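Local coordinates for protein Two-component system sensor histidine kinase (Bacteroides thetaiotaomicron, PDB 3OTT) that probably senses saccharides outside the cell through its beta-propeller domains and passes the signal inward as a histidine kinase, at residues Y327-W338 with I375-L386. Sequence-based numbering, arbitrary orientation.
Sequences YSLFRDSKGFYW and IRHIYEDKEQQL
Glu380 OE1 accepts the backbone N-H of Ser333 on its syn lone pair, 2.6 Å from Ser333 N and nearly straight at 164°, while its other oxygen, OE2, faces Ser333 OG. Glu380 reaches across with CG opposite its backbone N (chi1 -169°) and the chain extended beyond, spanning the gap to the turn Asp332-Gly335, a reach that suits glutamate. Were Glu380 replaced by an alanine, Ser333 N would probably lose its acceptor and the turn its tie to the neighbouring strand. Phe330 packs against the aliphatic root of the same side chain, its CZ 3.6 Å from Glu380 CB, with ring and carboxylate crossing at about a right angle. Ile378, branched at CB, fills two places: CG2 packs 3.8 Å from Phe330 CB, and CD1 comes within 3.5 Å of Ser328 CB, serine being small enough to let this methyl so near. Leu386 sets CG over one face of the Trp338 indole, whose NE1 donates in the ring plane to Asp332 OD2, 3.1 Å away; Tyr399 also bonds that oxygen. The contact joins two successive beta-propeller blades at their first strands, whose segments 327-331 and 375-380 run nearly parallel, 19° apart; Leu345 of strand 344-348 backs Ile378, and strand 421-426 of the next blade receives Tyr379.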
ATOM      1  N   TYR B 327     -18.304  -8.064  -6.742  1.00 13.19           N
ATOM      2  CA  TYR B 327     -19.621  -8.455  -7.242  1.00 13.23           C
ATOM      3  C   TYR B 327     -19.729  -9.926  -7.700  1.00 13.29           C
ATOM      4  O   TYR B 327     -20.832 -10.477  -7.796  1.00 12.76           O
ATOM      5  CB  TYR B 327     -20.151  -7.495  -8.339  1.00 11.65           C
ATOM      6  CG  TYR B 327     -20.371  -6.064  -7.825  1.00 12.54           C
ATOM      7  CD1 TYR B 327     -21.394  -5.762  -6.894  1.00 10.67           C
ATOM      8  CD2 TYR B 327     -19.569  -5.026  -8.254  1.00 11.51           C
ATOM      9  CE1 TYR B 327     -21.612  -4.430  -6.431  1.00  9.70           C
ATOM     10  CE2 TYR B 327     -19.757  -3.696  -7.779  1.00  8.95           C
ATOM     11  CZ  TYR B 327     -20.798  -3.414  -6.898  1.00 11.18           C
ATOM     12  OH  TYR B 327     -20.957  -2.104  -6.452  1.00 12.83           O
ATOM     13  N   SER B 328     -18.594 -10.542  -7.967  1.00 14.45           N
ATOM     14  CA  SER B 328     -18.533 -11.947  -8.391  1.00 16.80           C
ATOM     15  C   SER B 328     -17.341 -12.600  -7.728  1.00 16.93           C
ATOM     16  O   SER B 328     -16.193 -12.121  -7.824  1.00 15.87           O
ATOM     17  CB  SER B 328     -18.369 -12.086  -9.886  1.00 16.20           C
ATOM     18  OG  SER B 328     -19.337 -11.325 -10.551  1.00 25.57           O
ATOM     19  N   LEU B 329     -17.661 -13.675  -7.016  1.00 17.70           N
ATOM     20  CA  LEU B 329     -16.687 -14.562  -6.419  1.00 17.37           C
ATOM     21  C   LEU B 329     -16.920 -15.926  -7.065  1.00 18.94           C
ATOM     22  O   LEU B 329     -18.076 -16.326  -7.359  1.00 19.42           O
ATOM     23  CB  LEU B 329     -16.918 -14.633  -4.930  1.00 18.35           C
ATOM     24  CG  LEU B 329     -17.110 -13.279  -4.227  1.00 19.23           C
ATOM     25  CD1 LEU B 329     -17.592 -13.505  -2.810  1.00 18.99           C
ATOM     26  CD2 LEU B 329     -15.827 -12.422  -4.234  1.00 18.20           C
ATOM     27  N   PHE B 330     -15.806 -16.592  -7.369  1.00 18.23           N
ATOM     28  CA  PHE B 330     -15.807 -17.864  -8.032  1.00 18.21           C
ATOM     29  C   PHE B 330     -14.496 -18.567  -7.756  1.00 17.68           C
ATOM     30  O   PHE B 330     -13.451 -17.953  -7.659  1.00 18.47           O
ATOM     31  CB  PHE B 330     -16.022 -17.679  -9.533  1.00 18.32           C
ATOM     32  CG  PHE B 330     -16.337 -18.970 -10.260  1.00 19.71           C
ATOM     33  CD1 PHE B 330     -17.634 -19.500 -10.238  1.00 18.66           C
ATOM     34  CD2 PHE B 330     -15.318 -19.664 -10.973  1.00 19.43           C
ATOM     35  CE1 PHE B 330     -17.922 -20.727 -10.925  1.00 20.53           C
ATOM     36  CE2 PHE B 330     -15.579 -20.874 -11.639  1.00 19.94           C
ATOM     37  CZ  PHE B 330     -16.872 -21.419 -11.604  1.00 19.54           C
ATOM     38  N   ARG B 331     -14.551 -19.860  -7.581  1.00 18.80           N
ATOM     39  CA  ARG B 331     -13.336 -20.671  -7.491  1.00 19.09           C
ATOM     40  C   ARG B 331     -13.432 -21.739  -8.607  1.00 19.90           C
ATOM     41  O   ARG B 331     -14.423 -22.459  -8.697  1.00 19.55           O
ATOM     42  CB  ARG B 331     -13.253 -21.347  -6.112  1.00 19.96           C
ATOM     43  CG  ARG B 331     -11.875 -21.882  -5.785  1.00 22.73           C
ATOM     44  CD  ARG B 331     -11.890 -22.896  -4.719  1.00 25.77           C
ATOM     45  NE  ARG B 331     -10.534 -23.195  -4.305  1.00 31.11           N
ATOM     46  CZ  ARG B 331     -10.233 -24.216  -3.497  1.00 33.05           C
ATOM     47  NH1 ARG B 331     -11.217 -24.991  -3.070  1.00 35.12           N
ATOM     48  NH2 ARG B 331      -8.977 -24.465  -3.122  1.00 27.35           N
ATOM     49  N   ASP B 332     -12.412 -21.839  -9.466  1.00 20.11           N
ATOM     50  CA  ASP B 332     -12.514 -22.737 -10.587  1.00 21.11           C
ATOM     51  C   ASP B 332     -12.158 -24.194 -10.278  1.00 22.55           C
ATOM     52  O   ASP B 332     -11.656 -24.514  -9.200  1.00 23.89           O
ATOM     53  CB  ASP B 332     -11.783 -22.197 -11.827  1.00 20.16           C
ATOM     54  CG  ASP B 332     -10.317 -22.196 -11.676  1.00 21.15           C
ATOM     55  OD1 ASP B 332      -9.782 -22.894 -10.783  1.00 21.05           O
ATOM     56  OD2 ASP B 332      -9.681 -21.467 -12.470  1.00 23.36           O
ATOM     57  N   SER B 333     -12.430 -25.054 -11.250  1.00 23.46           N
ATOM     58  CA  SER B 333     -12.105 -26.468 -11.170  1.00 25.47           C
ATOM     59  C   SER B 333     -10.598 -26.710 -10.892  1.00 26.59           C
ATOM     60  O   SER B 333     -10.311 -27.611 -10.167  1.00 28.60           O
ATOM     61  CB  SER B 333     -12.646 -27.240 -12.390  1.00 25.42           C
ATOM     62  OG  SER B 333     -11.951 -26.852 -13.574  1.00 25.38           O
ATOM     63  N   LYS B 334      -9.662 -25.878 -11.381  1.00 26.73           N
ATOM     64  CA  LYS B 334      -8.248 -25.969 -10.949  1.00 27.24           C
ATOM     65  C   LYS B 334      -7.897 -25.366  -9.521  1.00 26.83           C
ATOM     66  O   LYS B 334      -6.753 -25.464  -9.073  1.00 27.36           O
ATOM     67  CB  LYS B 334      -7.287 -25.349 -11.958  1.00 27.69           C
ATOM     68  CG  LYS B 334      -7.377 -25.776 -13.419  1.00 32.02           C
ATOM     69  CD  LYS B 334      -7.004 -24.569 -14.337  1.00 33.05           C
ATOM     70  CE  LYS B 334      -6.653 -24.986 -15.771  1.00 36.74           C
ATOM     71  NZ  LYS B 334      -7.843 -25.520 -16.498  1.00 38.19           N
ATOM     72  N   GLY B 335      -8.858 -24.752  -8.829  1.00 24.72           N
ATOM     73  CA  GLY B 335      -8.638 -24.262  -7.484  1.00 23.48           C
ATOM     74  C   GLY B 335      -8.270 -22.795  -7.379  1.00 23.54           C
ATOM     75  O   GLY B 335      -8.122 -22.273  -6.263  1.00 23.90           O
ATOM     76  N   PHE B 336      -8.177 -22.103  -8.513  1.00 21.77           N
ATOM     77  CA  PHE B 336      -7.916 -20.664  -8.484  1.00 20.85           C
ATOM     78  C   PHE B 336      -9.153 -19.947  -7.962  1.00 20.15           C
ATOM     79  O   PHE B 336     -10.264 -20.267  -8.354  1.00 19.01           O
ATOM     80  CB  PHE B 336      -7.548 -20.098  -9.866  1.00 18.70           C
ATOM     81  CG  PHE B 336      -6.184 -20.542 -10.385  1.00 19.42           C
ATOM     82  CD1 PHE B 336      -5.015 -19.959  -9.904  1.00 18.08           C
ATOM     83  CD2 PHE B 336      -6.081 -21.543 -11.373  1.00 18.31           C
ATOM     84  CE1 PHE B 336      -3.730 -20.371 -10.393  1.00 20.28           C
ATOM     85  CE2 PHE B 336      -4.816 -21.952 -11.882  1.00 18.06           C
ATOM     86  CZ  PHE B 336      -3.648 -21.371 -11.385  1.00 21.53           C
ATOM     87  N   TYR B 337      -8.951 -18.946  -7.116  1.00 19.58           N
ATOM     88  CA  TYR B 337     -10.053 -18.089  -6.745  1.00 18.64           C
ATOM     89  C   TYR B 337     -10.085 -16.937  -7.708  1.00 17.84           C
ATOM     90  O   TYR B 337      -9.040 -16.499  -8.147  1.00 18.04           O
ATOM     91  CB  TYR B 337      -9.859 -17.562  -5.323  1.00 19.79           C
ATOM     92  CG  TYR B 337      -9.886 -18.648  -4.292  1.00 24.07           C
ATOM     93  CD1 TYR B 337      -8.742 -19.383  -3.967  1.00 24.77           C
ATOM     94  CD2 TYR B 337     -11.073 -18.930  -3.613  1.00 27.11           C
ATOM     95  CE1 TYR B 337      -8.803 -20.389  -2.967  1.00 29.72           C
ATOM     96  CE2 TYR B 337     -11.139 -19.893  -2.663  1.00 26.83           C
ATOM     97  CZ  TYR B 337     -10.023 -20.623  -2.334  1.00 31.25           C
ATOM     98  OH  TYR B 337     -10.180 -21.580  -1.356  1.00 37.60           O
ATOM     99  N   TRP B 338     -11.294 -16.465  -8.036  1.00 16.66           N
ATOM    100  CA  TRP B 338     -11.485 -15.361  -8.942  1.00 15.79           C
ATOM    101  C   TRP B 338     -12.526 -14.434  -8.321  1.00 15.20           C
ATOM    102  O   TRP B 338     -13.730 -14.750  -8.324  1.00 12.30           O
ATOM    103  CB  TRP B 338     -12.027 -15.846 -10.271  1.00 16.53           C
ATOM    104  CG  TRP B 338     -11.098 -16.674 -11.101  1.00 16.27           C
ATOM    105  CD1 TRP B 338     -11.038 -18.045 -11.176  1.00 15.19           C
ATOM    106  CD2 TRP B 338     -10.149 -16.182 -12.041  1.00 15.64           C
ATOM    107  NE1 TRP B 338     -10.073 -18.433 -12.078  1.00 11.72           N
ATOM    108  CE2 TRP B 338      -9.508 -17.305 -12.618  1.00 14.79           C
ATOM    109  CE3 TRP B 338      -9.738 -14.896 -12.416  1.00 12.18           C
ATOM    110  CZ2 TRP B 338      -8.541 -17.173 -13.615  1.00 14.34           C
ATOM    111  CZ3 TRP B 338      -8.780 -14.772 -13.349  1.00 13.08           C
ATOM    112  CH2 TRP B 338      -8.199 -15.905 -13.968  1.00 14.71           C
ATOM    113  N   ILE B 375     -16.747  -6.077 -13.762  1.00 13.57           N
ATOM    114  CA  ILE B 375     -16.968  -7.496 -13.921  1.00 13.50           C
ATOM    115  C   ILE B 375     -18.385  -7.715 -13.437  1.00 13.52           C
ATOM    116  O   ILE B 375     -18.787  -7.155 -12.382  1.00 13.84           O
ATOM    117  CB  ILE B 375     -16.045  -8.295 -12.961  1.00 14.02           C
ATOM    118  CG1 ILE B 375     -14.555  -7.891 -13.138  1.00 13.75           C
ATOM    119  CG2 ILE B 375     -16.246  -9.799 -13.203  1.00 14.27           C
ATOM    120  CD1 ILE B 375     -14.125  -7.914 -14.543  1.00 12.55           C
ATOM    121  N   ARG B 376     -19.153  -8.496 -14.191  1.00 13.73           N
ATOM    122  CA  ARG B 376     -20.564  -8.748 -13.852  1.00 14.39           C
ATOM    123  C   ARG B 376     -20.855 -10.246 -13.620  1.00 14.52           C
ATOM    124  O   ARG B 376     -21.803 -10.589 -12.951  1.00 15.06           O
ATOM    125  CB  ARG B 376     -21.501  -8.117 -14.895  1.00 15.83           C
ATOM    126  CG  ARG B 376     -21.056  -6.737 -15.380  1.00 16.41           C
ATOM    127  CD  ARG B 376     -22.100  -5.861 -15.979  1.00 16.53           C
ATOM    128  NE  ARG B 376     -22.901  -5.415 -14.915  1.00 22.10           N
ATOM    129  CZ  ARG B 376     -23.142  -4.168 -14.506  1.00 17.10           C
ATOM    130  NH1 ARG B 376     -22.672  -3.051 -15.095  1.00 10.43           N
ATOM    131  NH2 ARG B 376     -23.934  -4.102 -13.455  1.00 14.38           N
ATOM    132  N   HIS B 377     -19.990 -11.128 -14.094  1.00 14.17           N
ATOM    133  CA  HIS B 377     -20.219 -12.544 -13.903  1.00 15.02           C
ATOM    134  C   HIS B 377     -19.002 -13.349 -14.291  1.00 14.80           C
ATOM    135  O   HIS B 377     -18.290 -12.989 -15.237  1.00 14.79           O
ATOM    136  CB  HIS B 377     -21.458 -13.063 -14.637  1.00 14.76           C
ATOM    137  CG  HIS B 377     -21.965 -14.367 -14.098  1.00 16.04           C
ATOM    138  ND1 HIS B 377     -22.245 -15.455 -14.904  1.00 20.65           N
ATOM    139  CD2 HIS B 377     -22.193 -14.776 -12.826  1.00 15.81           C
ATOM    140  CE1 HIS B 377     -22.667 -16.460 -14.150  1.00 20.20           C
ATOM    141  NE2 HIS B 377     -22.651 -16.065 -12.885  1.00 20.04           N
ATOM    142  N   ILE B 378     -18.732 -14.374 -13.485  1.00 14.54           N
ATOM    143  CA  ILE B 378     -17.661 -15.320 -13.727  1.00 15.84           C
ATOM    144  C   ILE B 378     -18.276 -16.743 -13.836  1.00 16.50           C
ATOM    145  O   ILE B 378     -19.074 -17.155 -12.977  1.00 17.36           O
ATOM    146  CB  ILE B 378     -16.601 -15.259 -12.595  1.00 15.66           C
ATOM    147  CG1 ILE B 378     -16.215 -13.809 -12.326  1.00 16.31           C
ATOM    148  CG2 ILE B 378     -15.348 -16.124 -12.967  1.00 15.21           C
ATOM    149  CD1 ILE B 378     -15.401 -13.600 -10.960  1.00 17.08           C
ATOM    150  N   TYR B 379     -17.878 -17.499 -14.864  1.00 16.69           N
ATOM    151  CA  TYR B 379     -18.459 -18.769 -15.172  1.00 15.58           C
ATOM    152  C   TYR B 379     -17.430 -19.753 -15.736  1.00 17.85           C
ATOM    153  O   TYR B 379     -16.584 -19.424 -16.583  1.00 19.32           O
ATOM    154  CB  TYR B 379     -19.558 -18.544 -16.183  1.00 16.33           C
ATOM    155  CG  TYR B 379     -20.202 -19.800 -16.733  1.00 16.16           C
ATOM    156  CD1 TYR B 379     -21.052 -20.577 -15.929  1.00 16.28           C
ATOM    157  CD2 TYR B 379     -19.974 -20.187 -18.031  1.00 14.57           C
ATOM    158  CE1 TYR B 379     -21.646 -21.729 -16.409  1.00 15.39           C
ATOM    159  CE2 TYR B 379     -20.562 -21.344 -18.539  1.00 18.89           C
ATOM    160  CZ  TYR B 379     -21.403 -22.102 -17.716  1.00 17.51           C
ATOM    161  OH  TYR B 379     -22.010 -23.207 -18.203  1.00 15.46           O
ATOM    162  N   GLU B 380     -17.508 -20.988 -15.286  1.00 17.05           N
ATOM    163  CA  GLU B 380     -16.690 -22.034 -15.892  1.00 18.68           C
ATOM    164  C   GLU B 380     -17.574 -22.961 -16.715  1.00 17.76           C
ATOM    165  O   GLU B 380     -18.574 -23.469 -16.193  1.00 17.88           O
ATOM    166  CB  GLU B 380     -15.956 -22.838 -14.785  1.00 19.12           C
ATOM    167  CG  GLU B 380     -14.923 -23.740 -15.363  1.00 22.33           C
ATOM    168  CD  GLU B 380     -14.128 -24.561 -14.351  1.00 27.26           C
ATOM    169  OE1 GLU B 380     -13.974 -24.207 -13.147  1.00 29.61           O
ATOM    170  OE2 GLU B 380     -13.597 -25.564 -14.796  1.00 27.73           O
ATOM    171  N   ASP B 381     -17.227 -23.196 -17.974  1.00 18.52           N
ATOM    172  CA  ASP B 381     -18.100 -24.028 -18.857  1.00 20.02           C
ATOM    173  C   ASP B 381     -17.910 -25.541 -18.711  1.00 21.92           C
ATOM    174  O   ASP B 381     -17.243 -26.001 -17.752  1.00 22.40           O
ATOM    175  CB  ASP B 381     -18.031 -23.620 -20.328  1.00 18.65           C
ATOM    176  CG  ASP B 381     -16.676 -23.940 -20.989  1.00 23.11           C
ATOM    177  OD1 ASP B 381     -15.912 -24.811 -20.490  1.00 20.70           O
ATOM    178  OD2 ASP B 381     -16.374 -23.310 -22.042  1.00 24.61           O
ATOM    179  N   LYS B 382     -18.461 -26.305 -19.672  1.00 23.14           N
ATOM    180  CA  LYS B 382     -18.491 -27.773 -19.601  1.00 24.54           C
ATOM    181  C   LYS B 382     -17.145 -28.347 -19.912  1.00 25.68           C
ATOM    182  O   LYS B 382     -16.893 -29.498 -19.597  1.00 26.97           O
ATOM    183  CB  LYS B 382     -19.494 -28.410 -20.607  1.00 25.41           C
ATOM    184  CG  LYS B 382     -20.908 -27.822 -20.629  1.00 27.36           C
ATOM    185  CD  LYS B 382     -21.626 -27.969 -19.293  1.00 30.62           C
ATOM    186  CE  LYS B 382     -23.130 -27.708 -19.513  1.00 32.98           C
ATOM    187  NZ  LYS B 382     -23.788 -27.551 -18.225  1.00 31.68           N
ATOM    188  N   GLU B 383     -16.281 -27.589 -20.576  1.00 25.63           N
ATOM    189  CA  GLU B 383     -14.961 -28.118 -20.899  1.00 26.58           C
ATOM    190  C   GLU B 383     -13.921 -27.453 -20.017  1.00 25.53           C
ATOM    191  O   GLU B 383     -12.745 -27.414 -20.353  1.00 25.70           O
ATOM    192  CB  GLU B 383     -14.659 -27.935 -22.376  1.00 27.71           C
ATOM    193  CG  GLU B 383     -15.553 -28.812 -23.291  1.00 33.62           C
ATOM    194  CD  GLU B 383     -15.412 -28.478 -24.793  1.00 40.64           C
ATOM    195  OE1 GLU B 383     -15.654 -27.296 -25.177  1.00 42.33           O
ATOM    196  OE2 GLU B 383     -15.067 -29.405 -25.592  1.00 45.07           O
ATOM    197  N   GLN B 384     -14.370 -26.903 -18.888  1.00 23.90           N
ATOM    198  CA  GLN B 384     -13.456 -26.239 -17.950  1.00 23.52           C
ATOM    199  C   GLN B 384     -12.816 -24.923 -18.499  1.00 22.19           C
ATOM    200  O   GLN B 384     -11.757 -24.511 -18.057  1.00 22.40           O
ATOM    201  CB  GLN B 384     -12.392 -27.231 -17.380  1.00 23.55           C
ATOM    202  CG  GLN B 384     -13.027 -28.430 -16.579  1.00 25.83           C
ATOM    203  CD  GLN B 384     -13.559 -29.562 -17.524  1.00 29.02           C
ATOM    204  OE1 GLN B 384     -12.826 -30.049 -18.359  1.00 34.68           O
ATOM    205  NE2 GLN B 384     -14.827 -29.916 -17.412  1.00 29.12           N
ATOM    206  N   GLN B 385     -13.477 -24.246 -19.420  1.00 20.34           N
ATOM    207  CA  GLN B 385     -12.956 -22.971 -19.868  1.00 19.80           C
ATOM    208  C   GLN B 385     -13.616 -21.854 -19.007  1.00 18.95           C
ATOM    209  O   GLN B 385     -14.820 -21.867 -18.738  1.00 17.04           O
ATOM    210  CB  GLN B 385     -13.269 -22.766 -21.347  1.00 20.75           C
ATOM    211  CG  GLN B 385     -12.639 -23.767 -22.372  1.00 26.76           C
ATOM    212  CD  GLN B 385     -11.169 -23.495 -22.591  1.00 34.35           C
ATOM    213  OE1 GLN B 385     -10.767 -22.366 -22.910  1.00 36.99           O
ATOM    214  NE2 GLN B 385     -10.344 -24.513 -22.378  1.00 39.23           N
ATOM    215  N   LEU B 386     -12.812 -20.869 -18.621  1.00 18.28           N
ATOM    216  CA  LEU B 386     -13.237 -19.825 -17.733  1.00 17.11           C
ATOM    217  C   LEU B 386     -13.765 -18.621 -18.575  1.00 16.63           C
ATOM    218  O   LEU B 386     -13.013 -18.075 -19.375  1.00 15.93           O
ATOM    219  CB  LEU B 386     -12.036 -19.404 -16.893  1.00 15.71           C
ATOM    220  CG  LEU B 386     -12.302 -18.619 -15.586  1.00 16.87           C
ATOM    221  CD1 LEU B 386     -12.574 -17.215 -15.846  1.00 22.17           C
ATOM    222  CD2 LEU B 386     -13.452 -19.197 -14.770  1.00 12.75           C
TER